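Side-chain contacts in NADPH Quinone Oxidoreductase (Streptococcus mutans, PDB 4F8Y), which probably catalyses the reduction of quinones such as menadione by NADPH through a bound FAD, as a flavodoxin-like quinone oxidoreductase with two subunits in its assembly: residues E63-K66 against Y67-V71; D97-V101 against A102-Y106. One frame throughout, in Å; residues are numbered along the deposited sequence.

Interaction 1 (E63-K66 against Y67-V71)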
loop_
_atom_site.group_PDB
_atom_site.type_symbol
_atom_site.label_atom_id
_atom_site.label_comp_id
_atom_site.label_asym_id
_atom_site.label_seq_id
_atom_site.Cartn_x
_atom_site.Cartn_y
_atom_site.Cartn_z
ATOM N N GLU A 63 -1.275 -20.173 6.751
ATOM C CA GLU A 63 -0.878 -19.879 5.373
ATOM C C GLU A 63 0.358 -18.976 5.302
ATOM O O GLU A 63 1.135 -19.029 4.336
ATOM C CB GLU A 63 -2.048 -19.236 4.625
ATOM C CG GLU A 63 -1.748 -18.865 3.187
ATOM C CD GLU A 63 -2.862 -18.062 2.554
ATOM O OE1 GLU A 63 -3.782 -17.633 3.280
ATOM O OE2 GLU A 63 -2.822 -17.859 1.328
ATOM N N MET A 64 0.540 -18.163 6.338
ATOM C CA MET A 64 1.614 -17.174 6.362
ATOM C C MET A 64 2.880 -17.684 7.029
ATOM O O MET A 64 3.877 -16.960 7.105
ATOM C CB MET A 64 1.147 -15.887 7.045
ATOM C CG MET A 64 0.127 -15.092 6.241
ATOM S SD MET A 64 0.763 -14.536 4.643
ATOM C CE MET A 64 0.001 -15.721 3.530
ATOM N N GLU A 65 2.849 -18.929 7.504
ATOM C CA GLU A 65 3.996 -19.465 8.216
ATOM C C GLU A 65 5.233 -19.563 7.329
ATOM O O GLU A 65 6.354 -19.293 7.779
ATOM C CB GLU A 65 3.704 -20.822 8.825
ATOM C CG GLU A 65 4.956 -21.379 9.467
ATOM C CD GLU A 65 4.728 -22.644 10.235
ATOM O OE1 GLU A 65 3.657 -23.274 10.069
ATOM O OE2 GLU A 65 5.636 -23.007 11.008
ATOM N N LYS A 66 5.025 -19.960 6.076
ATOM C CA LYS A 66 6.098 -20.021 5.094
ATOM C C LYS A 66 6.822 -18.675 5.020
ATOM O O LYS A 66 8.062 -18.609 4.943
ATOM C CB LYS A 66 5.533 -20.378 3.712
ATOM C CG LYS A 66 6.609 -20.642 2.674
ATOM C CD LYS A 66 6.107 -20.552 1.249
ATOM C CE LYS A 66 7.301 -20.477 0.299
ATOM N NZ LYS A 66 6.938 -20.637 -1.138
ATOM N N TYR A 67 6.033 -17.606 5.059
ATOM C CA TYR A 67 6.545 -16.258 4.844
ATOM C C TYR A 67 7.098 -15.590 6.110
ATOM O O TYR A 67 7.980 -14.737 6.013
ATOM C CB TYR A 67 5.493 -15.403 4.132
ATOM C CG TYR A 67 4.961 -16.083 2.887
ATOM C CD1 TYR A 67 5.735 -16.170 1.733
ATOM C CD2 TYR A 67 3.699 -16.660 2.868
ATOM C CE1 TYR A 67 5.261 -16.796 0.592
ATOM C CE2 TYR A 67 3.222 -17.294 1.741
ATOM C CZ TYR A 67 4.007 -17.355 0.606
ATOM O OH TYR A 67 3.533 -17.982 -0.520
ATOM N N ARG A 68 6.613 -15.988 7.286
ATOM C CA ARG A 68 7.250 -15.576 8.535
ATOM C C ARG A 68 8.638 -16.196 8.630
ATOM O O ARG A 68 9.612 -15.528 8.973
ATOM C CB ARG A 68 6.432 -16.011 9.747
ATOM C CG ARG A 68 5.169 -15.195 9.984
ATOM C CD ARG A 68 4.571 -15.467 11.363
ATOM N NE ARG A 68 4.109 -16.842 11.509
ATOM C CZ ARG A 68 2.909 -17.282 11.137
ATOM N NH1 ARG A 68 2.027 -16.456 10.589
ATOM N NH2 ARG A 68 2.591 -18.555 11.319
ATOM N N ASP A 69 8.722 -17.484 8.322
ATOM C CA ASP A 69 9.979 -18.220 8.448
ATOM C C ASP A 69 11.069 -17.698 7.508
ATOM O O ASP A 69 12.252 -17.720 7.860
ATOM C CB ASP A 69 9.746 -19.714 8.224
ATOM C CG ASP A 69 9.061 -20.382 9.404
ATOM O OD1 ASP A 69 9.053 -19.788 10.503
ATOM O OD2 ASP A 69 8.534 -21.503 9.230
ATOM N N LEU A 70 10.671 -17.237 6.319
ATOM C CA LEU A 70 11.597 -16.599 5.371
ATOM C C LEU A 70 12.177 -15.300 5.960
ATOM O O LEU A 70 13.397 -15.060 5.929
ATOM C CB LEU A 70 10.891 -16.310 4.036
ATOM C CG LEU A 70 10.760 -17.441 3.010
ATOM C CD1 LEU A 70 9.847 -17.022 1.864
ATOM C CD2 LEU A 70 12.140 -17.858 2.469
ATOM N N VAL A 71 11.300 -14.465 6.512
ATOM C CA VAL A 71 11.745 -13.235 7.165
ATOM C C VAL A 71 12.714 -13.512 8.311
ATOM O O VAL A 71 13.752 -12.876 8.407
ATOM C CB VAL A 71 10.563 -12.387 7.668
ATOM C CG1 VAL A 71 11.068 -11.248 8.547
ATOM C CG2 VAL A 71 9.769 -11.856 6.488
HETATM O O HOH W 1 7.501 -21.266 11.995
#

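Interaction 2 (D97-V101 against A102-Y106). With VK3 (menadione), chain F.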
loop_
_atom_site.group_PDB
_atom_site.type_symbol
_atom_site.label_atom_id
_atom_site.label_comp_id
_atom_site.label_asym_id
_atom_site.label_seq_id
_atom_site.Cartn_x
_atom_site.Cartn_y
_atom_site.Cartn_z
ATOM N N ASP A 97 1.126 -6.346 5.654
ATOM C CA ASP A 97 -0.056 -6.490 6.502
ATOM C C ASP A 97 -0.140 -7.877 7.139
ATOM O O ASP A 97 -0.400 -8.010 8.334
ATOM C CB ASP A 97 -1.349 -6.274 5.709
ATOM C CG ASP A 97 -1.535 -4.855 5.236
ATOM O OD1 ASP A 97 -0.806 -3.948 5.694
ATOM O OD2 ASP A 97 -2.431 -4.658 4.394
ATOM N N ARG A 98 0.053 -8.915 6.337
ATOM C CA ARG A 98 -0.201 -10.271 6.814
ATOM C C ARG A 98 0.987 -10.927 7.512
ATOM O O ARG A 98 0.800 -11.721 8.434
ATOM C CB ARG A 98 -0.693 -11.153 5.674
ATOM C CG ARG A 98 -1.983 -10.684 5.062
ATOM C CD ARG A 98 -2.503 -11.759 4.159
ATOM N NE ARG A 98 -2.821 -12.971 4.911
ATOM C CZ ARG A 98 -3.268 -14.088 4.353
ATOM N NH1 ARG A 98 -3.432 -14.147 3.039
ATOM N NH2 ARG A 98 -3.540 -15.146 5.104
ATOM N N VAL A 99 2.199 -10.583 7.080
ATOM C CA VAL A 99 3.426 -11.189 7.604
ATOM C C VAL A 99 4.083 -10.391 8.755
ATOM O O VAL A 99 4.488 -10.962 9.776
ATOM C CB VAL A 99 4.451 -11.414 6.470
ATOM C CG1 VAL A 99 5.744 -12.011 7.020
ATOM C CG2 VAL A 99 3.848 -12.294 5.389
ATOM N N PHE A 100 4.197 -9.078 8.589
ATOM C CA PHE A 100 4.799 -8.242 9.621
ATOM C C PHE A 100 3.771 -7.908 10.698
ATOM O O PHE A 100 3.349 -6.761 10.833
ATOM C CB PHE A 100 5.395 -6.971 8.999
ATOM C CG PHE A 100 6.629 -7.230 8.172
ATOM C CD1 PHE A 100 6.582 -8.088 7.071
ATOM C CD2 PHE A 100 7.840 -6.626 8.495
ATOM C CE1 PHE A 100 7.711 -8.337 6.315
ATOM C CE2 PHE A 100 8.983 -6.874 7.737
ATOM C CZ PHE A 100 8.916 -7.730 6.647
ATOM N N VAL A 101 3.376 -8.919 11.470
ATOM C CA VAL A 101 2.270 -8.777 12.417
ATOM C C VAL A 101 2.746 -8.623 13.866
ATOM O O VAL A 101 3.886 -8.927 14.190
ATOM C CB VAL A 101 1.275 -9.964 12.312
ATOM C CG1 VAL A 101 0.559 -9.956 10.965
ATOM C CG2 VAL A 101 1.996 -11.284 12.523
ATOM N N ALA A 102 1.869 -8.131 14.734
ATOM C CA ALA A 102 2.205 -8.007 16.146
ATOM C C ALA A 102 2.533 -9.375 16.718
ATOM O O ALA A 102 1.838 -10.350 16.451
ATOM C CB ALA A 102 1.064 -7.365 16.915
ATOM N N ASP A 103 3.610 -9.430 17.492
ATOM C CA ASP A 103 4.117 -10.666 18.079
ATOM C C ASP A 103 4.992 -11.461 17.122
ATOM O O ASP A 103 5.427 -12.566 17.433
ATOM C CB ASP A 103 2.983 -11.511 18.629
ATOM C CG ASP A 103 2.369 -10.889 19.839
ATOM O OD1 ASP A 103 3.133 -10.256 20.602
ATOM O OD2 ASP A 103 1.141 -11.017 20.021
ATOM N N PHE A 104 5.244 -10.892 15.954
ATOM C CA PHE A 104 6.271 -11.427 15.083
ATOM C C PHE A 104 7.273 -10.343 14.697
ATOM O O PHE A 104 8.458 -10.420 15.044
ATOM C CB PHE A 104 5.683 -12.077 13.829
ATOM C CG PHE A 104 6.737 -12.570 12.871
ATOM C CD1 PHE A 104 7.459 -13.724 13.146
ATOM C CD2 PHE A 104 7.038 -11.856 11.722
ATOM C CE1 PHE A 104 8.446 -14.168 12.283
ATOM C CE2 PHE A 104 8.031 -12.299 10.856
ATOM C CZ PHE A 104 8.730 -13.457 11.139
ATOM N N ALA A 105 6.786 -9.328 13.992
ATOM C CA ALA A 105 7.649 -8.278 13.461
ATOM C C ALA A 105 7.909 -7.183 14.486
ATOM O O ALA A 105 8.954 -6.535 14.459
ATOM C CB ALA A 105 7.053 -7.691 12.207
ATOM N N TYR A 106 6.955 -6.993 15.391
ATOM C CA TYR A 106 7.028 -5.939 16.389
ATOM C C TYR A 106 6.125 -6.295 17.573
ATOM O O TYR A 106 5.387 -7.275 17.537
ATOM C CB TYR A 106 6.563 -4.617 15.780
ATOM C CG TYR A 106 5.077 -4.617 15.483
ATOM C CD1 TYR A 106 4.582 -5.187 14.312
ATOM C CD2 TYR A 106 4.168 -4.073 16.384
ATOM C CE1 TYR A 106 3.229 -5.207 14.046
ATOM C CE2 TYR A 106 2.808 -4.088 16.127
ATOM C CZ TYR A 106 2.342 -4.655 14.957
ATOM O OH TYR A 106 0.991 -4.668 14.695
HETATM C C1K VK3 F . 1.747 -1.334 13.544
HETATM O O1K VK3 F . 1.816 -2.622 13.021
HETATM C C2K VK3 F . 2.658 -0.305 12.991
HETATM C C3K VK3 F . 2.635 0.963 13.508
HETATM C C4K VK3 F . 1.744 1.289 14.566
HETATM O O4K VK3 F . 1.745 2.584 15.107
HETATM C C5K VK3 F . 0.859 0.295 15.103
HETATM C C6K VK3 F . -0.039 0.607 16.154
HETATM C C7K VK3 F . -0.885 -0.345 16.653
HETATM C C8K VK3 F . -0.853 -1.721 16.091
HETATM C C9K VK3 F . 0.013 -2.026 15.080
HETATM C C10 VK3 F . 0.883 -1.038 14.557
HETATM C C11 VK3 F . 3.599 1.998 12.940
#

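Interaction 1 (E63-K66 against Y67-V71)
Lys66 CD lies over one face of the Tyr67 ring, a CH-pi contact 4.2 Å from the centroid and 25° off the ring normal. Met64 SD is 5.2 Å from the centre of the Tyr67 ring, oblique to it, a Met-aromatic contact, and Met64 CE touches Tyr67 CD2 at 3.9 Å. Phe43 adds an edge-to-face ring contact to Tyr67, and Glu41 takes both the tyrosine hydroxyl and the Lys66 ammonium. The second flat group, the Arg68 guanidinium, is laid with one face on the backbone at Met64 C and Glu65 CA, Glu65 CA being 3.5 Å from Arg68 NH2. A bend at chi3 (-65°) folds the arginine back over this first turn, where NH2 bonds to Val61 O. The contact sits around the start of helix 65-73 of the flavodoxin-like fold, beside helix 90-99. Met64 O accepts from Arg68 N at 2.9 Å and more weakly from Tyr67 N; Asp69 N to Glu65 O follows. On the exposed side two like charges come close, Glu65 OE2 and Asp69 OD2 being 3.7 Å apart. One water bridges the two carboxylates, donating to Glu65 OE2 at 2.7 Å and to Asp69 OD1 at 2.6 Å, which would ease their repulsion.

Interaction 2 (D97-V101 against A102-Y106)
Val101 O is gripped by two backbone donors, Ala105 N at 2.9 Å and Phe104 N at 3.0 Å. The first arrives in the carbonyl plane with an N-H...O angle of 158°, the second from 37° above that plane. The chain thus curls round this oxygen, through a type II beta turn with Ala102 and Asp103 at its corners, just after helix 90-99 of the flavodoxin-like fold, where Phe100 is the centre of an inverse gamma turn closed by a weak bond from Val101 N to Val99 O. Folding back round Val101 O brings Ala105 CB against Phe100, 3.7 Å from its CB and obliquely beside its ring. Phe104, its CG anti to the backbone N (chi1 177°), sends its ring back to the helix end. There CD2 is 3.3 Å from Val99 O, an oblique approach, while Phe104 CB rests on Val101 CG2; Arg68, Val71 and Thr72 of helix 65-73 touch the same phenylalanine. Tyr106 belongs to the menadione pocket, and its ring meets Trp85 of the second subunit with the planes nearly perpendicular. Ala102 CA sits over one face of that ring, offset toward its rim. At the ring edge, Phe100 O lies in the plane, 3.6 Å from Tyr106 CE1.

Interactions 1 and 2 lie in series along the chain with centres about 10 Å apart, and they touch directly. A salt bridge of 3.1 Å joins Glu63 OE1 to Arg98 NH2; Arg98 NH1 bonds to Asp44 O. Beside it, Met64 CE packs 3.7 Å from Arg98 CZ, and Val99 CG1 lies equally close to Tyr67 O, so the start of helix 65-73 meets the end of helix 90-99. Interaction 2 stands at the ligands itself, with Asp97 touching FAD and the side chain of Tyr106 about 5 Å from a bound FAD. Interaction 1 stands further back, Arg68's side chain being about 13 Å from a bound menadione.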